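PDB 1XSZ: guanine nucleotide exchange protein from Legionella pneumophila, which probably acts as a guanine nucleotide exchange factor for ADP-ribosylation factor (Arf) GTPases, its Sec7 active site being covered by a C-terminal cap. Local coordinates for residues S252-S255 against G259-G262. Sequence-based numbering, arbitrary orientation. Where two conformers were deposited one is given.
Sequences SWLS and GYKG
Ser-255 and Gly-259 meet at a helix C-terminus closed by a positive-phi glycine in the C' position, where the short helix 252-258 of the capping domain leads straight into strand 260-268 of its antiparallel sheet. Gly-259 is the first residue to leave the helix, and its phi of 86°, a conformation glycine adopts readily for want of a CB, turns the backbone out of the helical path.

The backbone bond of this junction runs from Gly-259 N to Ser-255 O over 2.8 Å, the i to i+4 spacing of an alpha helix. It is bent, with 133° at the hydrogen. The N-H comes from above the carbonyl plane, 43° out of it. Ser-255 O is gripped a second time by Asn-283 ND2, while Leu-254 O, one residue earlier, accepts from the hydroxyl of Thr-258, which also bonds Tyr-260 N.

A water lies between Ser-255 and Tyr-260. It donates to Tyr-260 O at 3.0 Å; its link to Ser-255 OG is doubtful, being very short and resting on one of two conformers of the serine. On the polar side of the tyrosine ring, Gly-262 N sits over the centre, 3.4 Å above the plane, and the phenol oxygen bonds Thr-263 OG1 further along the strand.

Apolar contact is slight and rests on Leu-254 and the ring of Tyr-260, whose side chain extends alongside the helix end. Both residues also touch helix 106-123, which belongs to the Sec7 part, so the junction lies against the interface between cap and Sec7 domain. Between the two side chains, Leu-254 CB approaches the ring obliquely, 4.1 Å from Tyr-260 CD2.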
ATOM      1  N   SER A 252      10.913  -8.064   6.555  0.50 13.40           N
ATOM      2  CA  SER A 252      11.144  -7.641   7.928  0.50 13.58           C
ATOM      3  C   SER A 252      10.974  -6.141   8.140  0.50 12.74           C
ATOM      4  O   SER A 252      10.390  -5.725   9.136  0.50 12.14           O
ATOM      5  CB  SER A 252      12.538  -8.072   8.401  0.50 15.40           C
ATOM      6  OG  SER A 252      13.559  -7.397   7.695  0.50 19.89           O
ATOM      7  N   TRP A 253      11.468  -5.326   7.210  1.00 13.63           N
ATOM      8  CA  TRP A 253      11.348  -3.887   7.386  1.00 12.68           C
ATOM      9  C   TRP A 253       9.906  -3.403   7.339  1.00 12.18           C
ATOM     10  O   TRP A 253       9.574  -2.425   7.996  1.00 13.16           O
ATOM     11  CB  TRP A 253      12.235  -3.109   6.392  1.00 14.00           C
ATOM     12  CG  TRP A 253      11.690  -2.861   5.013  1.00 14.04           C
ATOM     13  CD1 TRP A 253      11.898  -3.620   3.897  1.00 12.21           C
ATOM     14  CD2 TRP A 253      10.930  -1.722   4.585  1.00 13.08           C
ATOM     15  NE1 TRP A 253      11.326  -3.024   2.798  1.00 14.13           N
ATOM     16  CE2 TRP A 253      10.726  -1.856   3.192  1.00 13.01           C
ATOM     17  CE3 TRP A 253      10.408  -0.597   5.241  1.00 13.43           C
ATOM     18  CZ2 TRP A 253      10.023  -0.909   2.442  1.00 13.59           C
ATOM     19  CZ3 TRP A 253       9.709   0.346   4.495  1.00 13.84           C
ATOM     20  CH2 TRP A 253       9.524   0.184   3.110  1.00 14.53           C
ATOM     21  N   LEU A 254       9.056  -4.091   6.580  1.00 12.50           N
ATOM     22  CA  LEU A 254       7.646  -3.714   6.506  1.00 11.53           C
ATOM     23  C   LEU A 254       6.935  -4.101   7.805  1.00 12.95           C
ATOM     24  O   LEU A 254       6.000  -3.427   8.229  1.00 13.84           O
ATOM     25  CB  LEU A 254       6.981  -4.360   5.289  1.00 12.90           C
ATOM     26  CG  LEU A 254       7.471  -3.776   3.954  1.00 13.54           C
ATOM     27  CD1 LEU A 254       6.904  -4.556   2.778  1.00 17.41           C
ATOM     28  CD2 LEU A 254       7.065  -2.306   3.871  1.00 15.27           C
ATOM     29  N   SER A 255       7.372  -5.195   8.422  0.50 12.41           N
ATOM     30  CA  SER A 255       6.795  -5.635   9.687  0.50 13.31           C
ATOM     31  C   SER A 255       7.145  -4.593  10.757  0.50 13.74           C
ATOM     32  O   SER A 255       6.311  -4.221  11.580  0.50 13.00           O
ATOM     33  CB  SER A 255       7.363  -7.004  10.074  0.50 15.00           C
ATOM     34  OG  SER A 255       6.909  -7.408  11.353  0.50 20.06           O
ATOM     35  N   GLY A 259       3.767  -3.117  10.937  1.00 12.75           N
ATOM     36  CA  GLY A 259       3.148  -4.200  11.692  1.00 13.17           C
ATOM     37  C   GLY A 259       2.638  -5.296  10.767  1.00 12.38           C
ATOM     38  O   GLY A 259       1.981  -6.244  11.191  1.00 13.48           O
ATOM     39  N   TYR A 260       2.963  -5.172   9.487  1.00 12.10           N
ATOM     40  CA  TYR A 260       2.548  -6.114   8.459  1.00 11.62           C
ATOM     41  C   TYR A 260       2.962  -7.545   8.789  1.00 13.48           C
ATOM     42  O   TYR A 260       4.117  -7.798   9.162  1.00 14.76           O
ATOM     43  CB  TYR A 260       3.170  -5.674   7.129  1.00 12.25           C
ATOM     44  CG  TYR A 260       2.793  -6.467   5.898  1.00 11.96           C
ATOM     45  CD1 TYR A 260       1.457  -6.716   5.564  1.00 11.59           C
ATOM     46  CD2 TYR A 260       3.783  -6.892   5.008  1.00 13.32           C
ATOM     47  CE1 TYR A 260       1.126  -7.364   4.368  1.00 12.83           C
ATOM     48  CE2 TYR A 260       3.465  -7.530   3.824  1.00 14.08           C
ATOM     49  CZ  TYR A 260       2.143  -7.767   3.502  1.00 12.20           C
ATOM     50  OH  TYR A 260       1.847  -8.404   2.322  1.00 15.15           O
ATOM     51  N   LYS A 261       2.018  -8.472   8.646  1.00 13.23           N
ATOM     52  CA  LYS A 261       2.271  -9.886   8.904  1.00 14.73           C
ATOM     53  C   LYS A 261       2.088 -10.729   7.643  1.00 15.69           C
ATOM     54  O   LYS A 261       2.223 -11.956   7.684  1.00 16.97           O
ATOM     55  CB  LYS A 261       1.350 -10.411  10.010  1.00 15.66           C
ATOM     56  CG  LYS A 261       1.570  -9.753  11.359  1.00 18.59           C
ATOM     57  CD  LYS A 261       0.979 -10.578  12.492  1.00 24.24           C
ATOM     58  CE  LYS A 261       1.722 -11.897  12.653  1.00 23.96           C
ATOM     59  NZ  LYS A 261       1.212 -12.681  13.812  1.00 27.30           N
ATOM     60  N   GLY A 262       1.775 -10.076   6.526  1.00 14.47           N
ATOM     61  CA  GLY A 262       1.599 -10.790   5.276  1.00 14.62           C
ATOM     62  C   GLY A 262       0.239 -10.640   4.619  1.00 13.82           C
ATOM     63  O   GLY A 262      -0.705 -10.105   5.216  1.00 14.07           O
TER
HETATM   64  O   HOH W   1       4.613  -7.979  12.075  1.00 24.48           O